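Local coordinates for protein MtVAO615 (Myceliophthora thermophila, PDB 6F72) that is probably a flavoprotein oxidase with a bicovalently bound FAD that, when reduced, reacts rapidly with molecular oxygen; its substrate is still unidentified, at residues Y207-N211 against N390-F396; G219-P223 against F395-L399; V302-G308 against L349-M355. All blocks are in the same frame, centred on the assembly; numbering follows the deposited sequence.

Interaction 1 (Y207-N211 against N390-F396). With NAG (2-acetamido-2-deoxy-beta-D-glucopyranose), chain H.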
loop_
_atom_site.group_PDB
_atom_site.type_symbol
_atom_site.label_atom_id
_atom_site.label_comp_id
_atom_site.label_asym_id
_atom_site.label_seq_id
_atom_site.Cartn_x
_atom_site.Cartn_y
_atom_site.Cartn_z
ATOM N N TYR A 207 4.748 -14.402 -4.805
ATOM C CA TYR A 207 5.178 -14.662 -6.192
ATOM C C TYR A 207 6.030 -15.908 -6.338
ATOM O O TYR A 207 5.844 -16.658 -7.300
ATOM C CB TYR A 207 5.924 -13.466 -6.801
ATOM C CG TYR A 207 5.126 -12.179 -6.880
ATOM C CD1 TYR A 207 3.721 -12.189 -6.888
ATOM C CD2 TYR A 207 5.776 -10.947 -6.964
ATOM C CE1 TYR A 207 2.993 -11.013 -6.950
ATOM C CE2 TYR A 207 5.053 -9.760 -7.034
ATOM C CZ TYR A 207 3.669 -9.800 -7.027
ATOM O OH TYR A 207 2.946 -8.634 -7.098
ATOM N N ALA A 208 6.961 -16.116 -5.398
ATOM C CA ALA A 208 7.754 -17.348 -5.339
ATOM C C ALA A 208 6.841 -18.573 -5.198
ATOM O O ALA A 208 7.030 -19.570 -5.900
ATOM C CB ALA A 208 8.786 -17.292 -4.208
ATOM N N MET A 209 5.841 -18.465 -4.320
ATOM C CA MET A 209 4.895 -19.540 -4.043
ATOM C C MET A 209 3.978 -19.846 -5.238
ATOM O O MET A 209 3.794 -21.012 -5.603
ATOM C CB MET A 209 4.092 -19.224 -2.774
ATOM C CG MET A 209 3.109 -20.305 -2.366
ATOM S SD MET A 209 1.439 -19.937 -2.923
ATOM C CE MET A 209 0.675 -21.549 -2.769
ATOM N N ALA A 210 3.413 -18.797 -5.837
ATOM C CA ALA A 210 2.568 -18.952 -7.015
ATOM C C ALA A 210 3.357 -19.518 -8.194
ATOM O O ALA A 210 2.885 -20.455 -8.845
ATOM C CB ALA A 210 1.880 -17.638 -7.389
ATOM N N ASN A 211 4.543 -18.962 -8.462
ATOM C CA ASN A 211 5.384 -19.431 -9.569
ATOM C C ASN A 211 5.685 -20.936 -9.489
ATOM O O ASN A 211 5.631 -21.631 -10.509
ATOM C CB ASN A 211 6.704 -18.649 -9.686
ATOM C CG ASN A 211 7.632 -19.263 -10.713
ATOM O OD1 ASN A 211 7.494 -19.012 -11.912
ATOM N ND2 ASN A 211 8.569 -20.097 -10.246
ATOM N N ASN A 390 7.416 -16.840 -18.026
ATOM C CA ASN A 390 6.452 -16.854 -16.937
ATOM C C ASN A 390 6.262 -15.443 -16.402
ATOM O O ASN A 390 6.951 -14.513 -16.841
ATOM C CB ASN A 390 6.945 -17.799 -15.839
ATOM C CG ASN A 390 8.318 -17.426 -15.338
ATOM O OD1 ASN A 390 8.461 -16.559 -14.481
ATOM N ND2 ASN A 390 9.340 -18.064 -15.890
ATOM N N TYR A 391 5.342 -15.280 -15.455
ATOM C CA TYR A 391 5.088 -13.973 -14.855
ATOM C C TYR A 391 6.193 -13.488 -13.927
ATOM O O TYR A 391 6.561 -12.308 -13.993
ATOM C CB TYR A 391 3.766 -13.959 -14.104
ATOM C CG TYR A 391 3.462 -12.639 -13.421
ATOM C CD1 TYR A 391 3.359 -11.449 -14.153
ATOM C CD2 TYR A 391 3.265 -12.587 -12.043
ATOM C CE1 TYR A 391 3.078 -10.243 -13.525
ATOM C CE2 TYR A 391 2.977 -11.390 -11.406
ATOM C CZ TYR A 391 2.880 -10.225 -12.149
ATOM O OH TYR A 391 2.589 -9.050 -11.502
ATOM N N TYR A 392 6.688 -14.379 -13.054
ATOM C CA TYR A 392 7.747 -14.066 -12.088
ATOM C C TYR A 392 8.918 -13.388 -12.800
ATOM O O TYR A 392 9.324 -12.291 -12.407
ATOM C CB TYR A 392 8.196 -15.330 -11.330
ATOM C CG TYR A 392 9.117 -15.087 -10.130
ATOM C CD1 TYR A 392 10.495 -14.863 -10.305
ATOM C CD2 TYR A 392 8.613 -15.109 -8.816
ATOM C CE1 TYR A 392 11.335 -14.653 -9.215
ATOM C CE2 TYR A 392 9.447 -14.897 -7.721
ATOM C CZ TYR A 392 10.807 -14.670 -7.925
ATOM O OH TYR A 392 11.643 -14.449 -6.855
ATOM N N ASP A 393 9.407 -14.024 -13.868
ATOM C CA ASP A 393 10.476 -13.480 -14.714
ATOM C C ASP A 393 10.185 -12.109 -15.260
ATOM O O ASP A 393 11.050 -11.237 -15.196
ATOM C CB ASP A 393 10.788 -14.416 -15.876
ATOM C CG ASP A 393 11.560 -15.635 -15.444
ATOM O OD1 ASP A 393 11.808 -15.807 -14.227
ATOM O OD2 ASP A 393 11.918 -16.427 -16.337
ATOM N N HIS A 394 8.974 -11.928 -15.799
ATOM C CA HIS A 394 8.517 -10.625 -16.302
ATOM C C HIS A 394 8.551 -9.564 -15.208
ATOM O O HIS A 394 9.115 -8.482 -15.416
ATOM C CB HIS A 394 7.113 -10.727 -16.902
ATOM C CG HIS A 394 6.468 -9.403 -17.170
ATOM N ND1 HIS A 394 6.681 -8.694 -18.332
ATOM C CD2 HIS A 394 5.605 -8.664 -16.430
ATOM C CE1 HIS A 394 5.978 -7.576 -18.297
ATOM N NE2 HIS A 394 5.320 -7.531 -17.153
ATOM N N PHE A 395 7.948 -9.888 -14.060
ATOM C CA PHE A 395 7.888 -8.986 -12.918
ATOM C C PHE A 395 9.273 -8.462 -12.522
ATOM O O PHE A 395 9.471 -7.247 -12.418
ATOM C CB PHE A 395 7.205 -9.649 -11.714
ATOM C CG PHE A 395 6.934 -8.696 -10.590
ATOM C CD1 PHE A 395 7.909 -8.433 -9.628
ATOM C CD2 PHE A 395 5.716 -8.018 -10.516
ATOM C CE1 PHE A 395 7.674 -7.518 -8.605
ATOM C CE2 PHE A 395 5.463 -7.115 -9.488
ATOM C CZ PHE A 395 6.452 -6.858 -8.535
ATOM N N PHE A 396 10.219 -9.378 -12.311
ATOM C CA PHE A 396 11.537 -8.993 -11.795
ATOM C C PHE A 396 12.526 -8.479 -12.845
ATOM O O PHE A 396 13.522 -7.837 -12.486
ATOM C CB PHE A 396 12.128 -10.070 -10.865
ATOM C CG PHE A 396 11.442 -10.140 -9.521
ATOM C CD1 PHE A 396 11.582 -9.101 -8.587
ATOM C CD2 PHE A 396 10.633 -11.222 -9.188
ATOM C CE1 PHE A 396 10.941 -9.158 -7.350
ATOM C CE2 PHE A 396 9.992 -11.281 -7.952
ATOM C CZ PHE A 396 10.147 -10.252 -7.031
HETATM C C1 NAG H . 9.502 -20.840 -11.060
HETATM C C2 NAG H . 11.026 -20.980 -10.891
HETATM C C3 NAG H . 11.651 -22.067 -11.784
HETATM C C4 NAG H . 10.850 -23.379 -11.807
HETATM C C5 NAG H . 9.391 -23.074 -12.155
HETATM C C6 NAG H . 8.531 -24.341 -12.161
HETATM C C7 NAG H . 12.236 -18.939 -10.190
HETATM C C8 NAG H . 12.901 -17.690 -10.694
HETATM N N2 NAG H . 11.707 -19.715 -11.143
HETATM O O3 NAG H . 12.982 -22.340 -11.334
HETATM O O4 NAG H . 11.437 -24.322 -12.722
HETATM O O5 NAG H . 8.885 -22.140 -11.182
HETATM O O6 NAG H . 7.160 -24.038 -11.869
HETATM O O7 NAG H . 12.191 -19.201 -8.992
HETATM O O HOH W 1 1.000 -9.475 -9.438
HETATM O O HOH W 2 5.434 -16.855 -12.617
#
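Tyr207 meets Phe395 and Tyr391 in an aromatic cluster between helix 203-212 of the FAD-binding region and helix 391-399, whose short segments run roughly antiparallel. Its CE2 stands over the centre of the Phe395 ring, 3.6 Å from Phe395 CZ, with the planes at 58°: an edge-to-face pair. Tyr391 directs its own edge at a face of Tyr207, the planes at 82°. The phenol of Tyr392 adds apolar contact, its CD2 lying 3.7 Å from Tyr207 CB. CG of Tyr392 anti to the backbone N (chi1 -170°) brings the ring edge to Tyr207 O and Ala208 N.

Water mediates the polar links. One water donates to Tyr207 OH and accepts from Tyr391 OH, the latter at 2.6 Å; the Tyr207 hydroxyl is also hydrogen-bonded to Gly220 O. A second water accepts from Tyr392 N and donates to Asn211 OD1 at 3.1 Å. At the start of helix 391-399, the N-cap residue Asn390 receives Asp393 N on OD1 at 2.8 Å, almost straight.

Covalent chemistry marks the outer end, where Asn211 ND2 carries an N-linked GlcNAc whose C8 methyl rests 3.7 Å from Tyr392 CE1. With ND2 committed to the sugar, the Asn211 amide still has OD1 to accept the water, so glycosylation and the helix-helix contact share one side chain.

Interaction 2 (G219-P223 against F395-L399). With FAD (flavin-adenine dinucleotide), chain E.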
loop_
_atom_site.group_PDB
_atom_site.type_symbol
_atom_site.label_atom_id
_atom_site.label_comp_id
_atom_site.label_asym_id
_atom_site.label_seq_id
_atom_site.Cartn_x
_atom_site.Cartn_y
_atom_site.Cartn_z
ATOM N N GLY A 219 -0.806 -9.012 -7.023
ATOM C CA GLY A 219 -0.089 -8.315 -5.969
ATOM C C GLY A 219 0.601 -7.067 -6.467
ATOM O O GLY A 219 0.663 -6.817 -7.675
ATOM N N GLY A 220 1.154 -6.305 -5.526
ATOM C CA GLY A 220 1.768 -5.003 -5.817
ATOM C C GLY A 220 3.094 -5.049 -6.550
ATOM O O GLY A 220 3.736 -6.099 -6.664
ATOM N N THR A 221 3.504 -3.883 -7.039
ATOM C CA THR A 221 4.713 -3.753 -7.838
ATOM C C THR A 221 5.911 -3.607 -6.920
ATOM O O THR A 221 7.061 -3.831 -7.334
ATOM C CB THR A 221 4.647 -2.532 -8.761
ATOM O OG1 THR A 221 4.372 -1.365 -7.975
ATOM C CG2 THR A 221 3.555 -2.711 -9.811
ATOM N N CYS A 222 5.639 -3.216 -5.679
ATOM C CA CYS A 222 6.680 -3.100 -4.680
ATOM C C CYS A 222 6.771 -4.464 -3.955
ATOM O O CYS A 222 5.853 -4.824 -3.218
ATOM C CB CYS A 222 6.369 -1.936 -3.731
ATOM S SG CYS A 222 6.176 -0.238 -4.419
ATOM N N PRO A 223 7.870 -5.237 -4.180
ATOM C CA PRO A 223 7.918 -6.649 -3.715
ATOM C C PRO A 223 7.772 -6.877 -2.214
ATOM O O PRO A 223 7.256 -7.920 -1.809
ATOM C CB PRO A 223 9.276 -7.151 -4.209
ATOM C CG PRO A 223 9.668 -6.211 -5.299
ATOM C CD PRO A 223 9.103 -4.873 -4.909
ATOM N N PHE A 395 7.948 -9.888 -14.060
ATOM C CA PHE A 395 7.888 -8.986 -12.918
ATOM C C PHE A 395 9.273 -8.462 -12.522
ATOM O O PHE A 395 9.471 -7.247 -12.418
ATOM C CB PHE A 395 7.205 -9.649 -11.714
ATOM C CG PHE A 395 6.934 -8.696 -10.590
ATOM C CD1 PHE A 395 7.909 -8.433 -9.628
ATOM C CD2 PHE A 395 5.716 -8.018 -10.516
ATOM C CE1 PHE A 395 7.674 -7.518 -8.605
ATOM C CE2 PHE A 395 5.463 -7.115 -9.488
ATOM C CZ PHE A 395 6.452 -6.858 -8.535
ATOM N N PHE A 396 10.219 -9.378 -12.311
ATOM C CA PHE A 396 11.537 -8.993 -11.795
ATOM C C PHE A 396 12.526 -8.479 -12.845
ATOM O O PHE A 396 13.522 -7.837 -12.486
ATOM C CB PHE A 396 12.128 -10.070 -10.865
ATOM C CG PHE A 396 11.442 -10.140 -9.521
ATOM C CD1 PHE A 396 11.582 -9.101 -8.587
ATOM C CD2 PHE A 396 10.633 -11.222 -9.188
ATOM C CE1 PHE A 396 10.941 -9.158 -7.350
ATOM C CE2 PHE A 396 9.992 -11.281 -7.952
ATOM C CZ PHE A 396 10.147 -10.252 -7.031
ATOM N N THR A 397 12.235 -8.715 -14.128
ATOM C CA THR A 397 12.939 -8.019 -15.210
ATOM C C THR A 397 12.702 -6.514 -15.051
ATOM O O THR A 397 13.657 -5.732 -15.048
ATOM C CB THR A 397 12.467 -8.459 -16.613
ATOM O OG1 THR A 397 12.547 -9.880 -16.723
ATOM C CG2 THR A 397 13.336 -7.833 -17.710
ATOM N N TYR A 398 11.433 -6.135 -14.878
ATOM C CA TYR A 398 11.027 -4.727 -14.850
ATOM C C TYR A 398 11.032 -4.052 -13.476
ATOM O O TYR A 398 11.239 -2.828 -13.390
ATOM C CB TYR A 398 9.675 -4.545 -15.556
ATOM C CG TYR A 398 9.777 -4.837 -17.039
ATOM C CD1 TYR A 398 10.360 -3.909 -17.920
ATOM C CD2 TYR A 398 9.338 -6.055 -17.559
ATOM C CE1 TYR A 398 10.478 -4.185 -19.278
ATOM C CE2 TYR A 398 9.454 -6.339 -18.916
ATOM C CZ TYR A 398 10.022 -5.402 -19.765
ATOM O OH TYR A 398 10.136 -5.687 -21.098
ATOM N N LEU A 399 10.830 -4.832 -12.415
ATOM C CA LEU A 399 10.600 -4.273 -11.079
ATOM C C LEU A 399 11.495 -4.928 -10.018
ATOM O O LEU A 399 11.210 -4.884 -8.809
ATOM C CB LEU A 399 9.096 -4.326 -10.717
ATOM C CG LEU A 399 8.047 -3.852 -11.758
ATOM C CD1 LEU A 399 6.654 -4.356 -11.427
ATOM C CD2 LEU A 399 8.001 -2.347 -11.966
HETATM P PA FAD E . 1.291 -1.998 6.917
HETATM O O1A FAD E . 1.705 -0.566 7.138
HETATM O O2A FAD E . 1.917 -3.020 7.824
HETATM O O5B FAD E . -0.311 -2.077 7.022
HETATM C C5B FAD E . -1.158 -1.100 6.417
HETATM C C4B FAD E . -2.505 -1.015 7.125
HETATM O O4B FAD E . -3.129 -2.301 7.127
HETATM C C3B FAD E . -2.428 -0.583 8.577
HETATM O O3B FAD E . -3.594 0.211 8.836
HETATM C C2B FAD E . -2.511 -1.875 9.372
HETATM O O2B FAD E . -3.118 -1.677 10.651
HETATM C C1B FAD E . -3.368 -2.749 8.472
HETATM N N9A FAD E . -3.046 -4.195 8.524
HETATM C C8A FAD E . -1.998 -4.791 7.916
HETATM N N7A FAD E . -2.019 -6.131 8.128
HETATM C C5A FAD E . -3.101 -6.401 8.875
HETATM C C6A FAD E . -3.712 -7.618 9.455
HETATM N N6A FAD E . -3.122 -8.819 9.262
HETATM N N1A FAD E . -4.845 -7.482 10.180
HETATM C C2A FAD E . -5.434 -6.283 10.382
HETATM N N3A FAD E . -4.932 -5.129 9.874
HETATM C C4A FAD E . -3.789 -5.126 9.128
HETATM N N1 FAD E . -0.215 -0.322 -3.397
HETATM C C2 FAD E . -0.750 -0.703 -4.585
HETATM O O2 FAD E . -1.995 -0.814 -4.681
HETATM N N3 FAD E . 0.021 -0.962 -5.663
HETATM C C4 FAD E . 1.360 -0.857 -5.661
HETATM O O4 FAD E . 2.034 -1.104 -6.687
HETATM C C4X FAD E . 2.017 -0.457 -4.397
HETATM N N5 FAD E . 3.359 -0.342 -4.303
HETATM C C5X FAD E . 3.963 0.033 -3.138
HETATM C C6 FAD E . 5.368 0.144 -3.060
HETATM C C7 FAD E . 5.964 0.529 -1.838
HETATM C C7M FAD E . 7.476 0.651 -1.778
HETATM C C8 FAD E . 5.110 0.806 -0.626
HETATM C C8M FAD E . 5.659 1.130 0.756
HETATM C C9 FAD E . 3.727 0.688 -0.726
HETATM C C9A FAD E . 3.118 0.316 -1.928
HETATM N N10 FAD E . 1.711 0.181 -2.007
HETATM C C10 FAD E . 1.127 -0.188 -3.238
HETATM C "C1'" FAD E . 0.880 0.504 -0.849
HETATM C "C2'" FAD E . 0.259 -0.614 -0.068
HETATM O "O2'" FAD E . -0.820 -1.135 -0.842
HETATM C "C3'" FAD E . -0.258 0.031 1.213
HETATM O "O3'" FAD E . 0.762 0.849 1.827
HETATM C "C4'" FAD E . -0.752 -1.016 2.199
HETATM O "O4'" FAD E . -1.440 -0.370 3.272
HETATM C "C5'" FAD E . 0.388 -1.904 2.702
HETATM O "O5'" FAD E . -0.063 -2.810 3.696
HETATM P P FAD E . 1.011 -3.611 4.582
HETATM O O1P FAD E . 2.038 -4.212 3.666
HETATM O O2P FAD E . 0.196 -4.459 5.531
HETATM O O3P FAD E . 1.694 -2.411 5.419
#
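Pro223 and Phe396 pass alongside one another, running in opposed senses, with Pro223 CG 3.8 Å from Phe396 CE1. The same CG lies near the plane of the Phe395 ring, at its edge, so the proline meets the rings of both Phe395 and Phe396. Thr221 and Leu399 cross at a slant: Leu399 CD1 touches Thr221 CB at 3.8 Å and is nearly as close to CG2. That methyl of Leu399 also covers a face of Phe395 near its rim. The end of the Phe395 ring is directed at backbone, with CZ 3.3 Å from Thr221 O and 3.4 Å from Gly220 O; both carbonyls approach obliquely.

The loop 219-223 faces the flavin on its other flank. Thr221 OG1, tucked between its own N and C (chi1 55°), is brought by this rotation to FAD O4 at 2.7 Å while CG2 stays within reach of Leu399. Thr221 N donates to the same O4 at 3.2 Å, nearly straight at 169°. Cys222 turns away from the helix, and its SG is bonded to FAD C6 at 1.6 Å, one of the two protein links of this bicovalent cofactor; His157 makes the other.

Two donors therefore grip flavin O4 and would probably draw electron density toward the pyrimidine end of the ring system, while the apolar side chains of helix 391-399 back the loop that supplies them.

Interaction 3 (V302-G308 against L349-M355)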
loop_
_atom_site.group_PDB
_atom_site.type_symbol
_atom_site.label_atom_id
_atom_site.label_comp_id
_atom_site.label_asym_id
_atom_site.label_seq_id
_atom_site.Cartn_x
_atom_site.Cartn_y
_atom_site.Cartn_z
ATOM N N VAL A 302 4.502 -14.231 -20.866
ATOM C CA VAL A 302 4.115 -12.840 -20.584
ATOM C C VAL A 302 4.917 -11.897 -21.483
ATOM O O VAL A 302 6.153 -11.860 -21.416
ATOM C CB VAL A 302 4.277 -12.439 -19.086
ATOM C CG1 VAL A 302 3.886 -10.979 -18.861
ATOM C CG2 VAL A 302 3.429 -13.323 -18.188
ATOM N N GLY A 303 4.199 -11.157 -22.328
ATOM C CA GLY A 303 4.799 -10.131 -23.179
ATOM C C GLY A 303 5.152 -8.873 -22.403
ATOM O O GLY A 303 4.406 -8.432 -21.522
ATOM N N GLY A 304 6.293 -8.287 -22.734
ATOM C CA GLY A 304 6.776 -7.113 -22.015
ATOM C C GLY A 304 7.437 -6.115 -22.929
ATOM O O GLY A 304 7.850 -6.457 -24.041
ATOM N N THR A 305 7.514 -4.872 -22.464
ATOM C CA THR A 305 8.290 -3.850 -23.151
ATOM C C THR A 305 8.698 -2.704 -22.253
ATOM O O THR A 305 8.026 -2.403 -21.261
ATOM C CB THR A 305 7.569 -3.280 -24.398
ATOM O OG1 THR A 305 8.526 -2.587 -25.204
ATOM C CG2 THR A 305 6.412 -2.326 -24.020
ATOM N N LEU A 306 9.822 -2.095 -22.615
ATOM C CA LEU A 306 10.095 -0.711 -22.284
ATOM C C LEU A 306 9.551 0.113 -23.447
ATOM O O LEU A 306 9.788 -0.209 -24.619
ATOM C CB LEU A 306 11.601 -0.460 -22.096
ATOM C CG LEU A 306 12.053 0.861 -21.451
ATOM C CD1 LEU A 306 13.354 0.659 -20.693
ATOM C CD2 LEU A 306 12.223 1.991 -22.464
ATOM N N LEU A 307 8.809 1.163 -23.107
ATOM C CA LEU A 307 8.389 2.166 -24.072
ATOM C C LEU A 307 8.624 3.558 -23.500
ATOM O O LEU A 307 7.935 3.979 -22.565
ATOM C CB LEU A 307 6.923 1.952 -24.483
ATOM C CG LEU A 307 6.169 3.020 -25.296
ATOM C CD1 LEU A 307 6.849 3.336 -26.625
ATOM C CD2 LEU A 307 4.729 2.574 -25.507
ATOM N N GLY A 308 9.600 4.260 -24.072
ATOM C CA GLY A 308 9.983 5.591 -23.612
ATOM C C GLY A 308 10.054 6.615 -24.721
ATOM O O GLY A 308 10.372 6.281 -25.861
ATOM N N LEU A 349 8.786 10.375 -20.616
ATOM C CA LEU A 349 7.900 9.326 -20.093
ATOM C C LEU A 349 8.529 7.957 -20.346
ATOM O O LEU A 349 8.934 7.637 -21.471
ATOM C CB LEU A 349 6.491 9.399 -20.731
ATOM C CG LEU A 349 5.386 8.474 -20.165
ATOM C CD1 LEU A 349 4.050 9.196 -20.077
ATOM C CD2 LEU A 349 5.241 7.162 -20.933
ATOM N N THR A 350 8.594 7.150 -19.293
ATOM C CA THR A 350 9.163 5.812 -19.383
ATOM C C THR A 350 8.124 4.832 -18.899
ATOM O O THR A 350 7.682 4.914 -17.751
ATOM C CB THR A 350 10.450 5.683 -18.540
ATOM O OG1 THR A 350 11.380 6.691 -18.946
ATOM C CG2 THR A 350 11.088 4.303 -18.731
ATOM N N ALA A 351 7.747 3.905 -19.773
ATOM C CA ALA A 351 6.699 2.941 -19.479
ATOM C C ALA A 351 7.207 1.533 -19.583
ATOM O O ALA A 351 8.034 1.224 -20.442
ATOM C CB ALA A 351 5.525 3.137 -20.419
ATOM N N TYR A 352 6.692 0.690 -18.692
ATOM C CA TYR A 352 6.884 -0.753 -18.753
ATOM C C TYR A 352 5.556 -1.429 -19.027
ATOM O O TYR A 352 4.584 -1.229 -18.290
ATOM C CB TYR A 352 7.457 -1.288 -17.445
ATOM C CG TYR A 352 8.745 -0.644 -16.974
ATOM C CD1 TYR A 352 9.806 -0.386 -17.863
ATOM C CD2 TYR A 352 8.928 -0.336 -15.616
ATOM C CE1 TYR A 352 10.996 0.189 -17.414
ATOM C CE2 TYR A 352 10.121 0.224 -15.152
ATOM C CZ TYR A 352 11.144 0.485 -16.057
ATOM O OH TYR A 352 12.324 1.037 -15.600
ATOM N N GLY A 353 5.527 -2.210 -20.101
ATOM C CA GLY A 353 4.319 -2.912 -20.526
ATOM C C GLY A 353 4.211 -4.333 -20.013
ATOM O O GLY A 353 5.209 -5.049 -19.945
ATOM N N THR A 354 2.982 -4.731 -19.678
ATOM C CA THR A 354 2.660 -6.083 -19.215
ATOM C C THR A 354 1.525 -6.642 -20.084
ATOM O O THR A 354 0.399 -6.132 -20.075
ATOM C CB THR A 354 2.272 -6.080 -17.726
ATOM O OG1 THR A 354 3.388 -5.617 -16.953
ATOM C CG2 THR A 354 1.863 -7.474 -17.251
ATOM N N MET A 355 1.850 -7.685 -20.839
ATOM C CA MET A 355 0.956 -8.219 -21.860
ATOM C C MET A 355 0.792 -9.745 -21.715
ATOM O O MET A 355 1.381 -10.509 -22.491
ATOM C CB MET A 355 1.462 -7.809 -23.256
ATOM C CG MET A 355 1.396 -6.307 -23.519
ATOM S SD MET A 355 2.428 -5.707 -24.873
ATOM C CE MET A 355 4.023 -5.596 -24.053
#
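Leu306 and Tyr352 run alongside each other in the same direction, a non-hydrogen-bonded pair in the antiparallel sheet that holds strands 302-310 and 348-356 as neighbours. CG of Leu306 is anti to the backbone N (chi1 -167°), which carries CD1 to the edge of the Tyr352 ring, 4.1 Å from Tyr352 CE1. Tyr398 of helix 391-399 meets the Tyr352 ring on this face.

Thr305, Leu307, Ala351 and Met355 occupy the other face, covered by helix 360-376. Met355 bends at chi3 (-81°), which folds CE back over the partner strand to 3.6 Å from Gly304 C and 4.0 Å from Thr305 CG2. The Thr305 hydroxyl instead donates to Leu306 O at 2.8 Å, from above the carbonyl plane. A serine at Thr305 lacks CG2 and would probably leave a gap beside Met355 CE and Gly353, giving the thioether end more freedom to turn.

Backbone bonds fix the register at alternate pairs. Met355 N reaches Gly303 O at 2.7 Å, and Gly353 N reaches Thr305 O at 2.8 Å; the return bond from Thr305 N to Gly353 O is weak. Gly353 N also lies 4.0 Å from Thr305 CG2. At the Leu307-Ala351 pair, Leu307 N points nearly straight at Ala351 O, 2.8 Å away at 173°.

From the N terminus the chain first lays down 207-211 and then 219-223, both within the FAD-binding region. It continues through the sheet strands 302-308 and 349-355, which pair to close the 40-residue loop of interaction 3, and then reaches helix 391-399. There interaction 1 closes a loop of 178 residues and interaction 2 one of 171; the two overlap, ending on the same helix, and interaction 3 lies inside both. Interactions 1 and 2 share Phe395 and Phe396. The helix also faces the sheet, where His394 NE2 of interaction 1 probably bonds Thr354 OG1 of interaction 3. Helix 391-399 thus joins the flavin-binding region to the seven-stranded sheet.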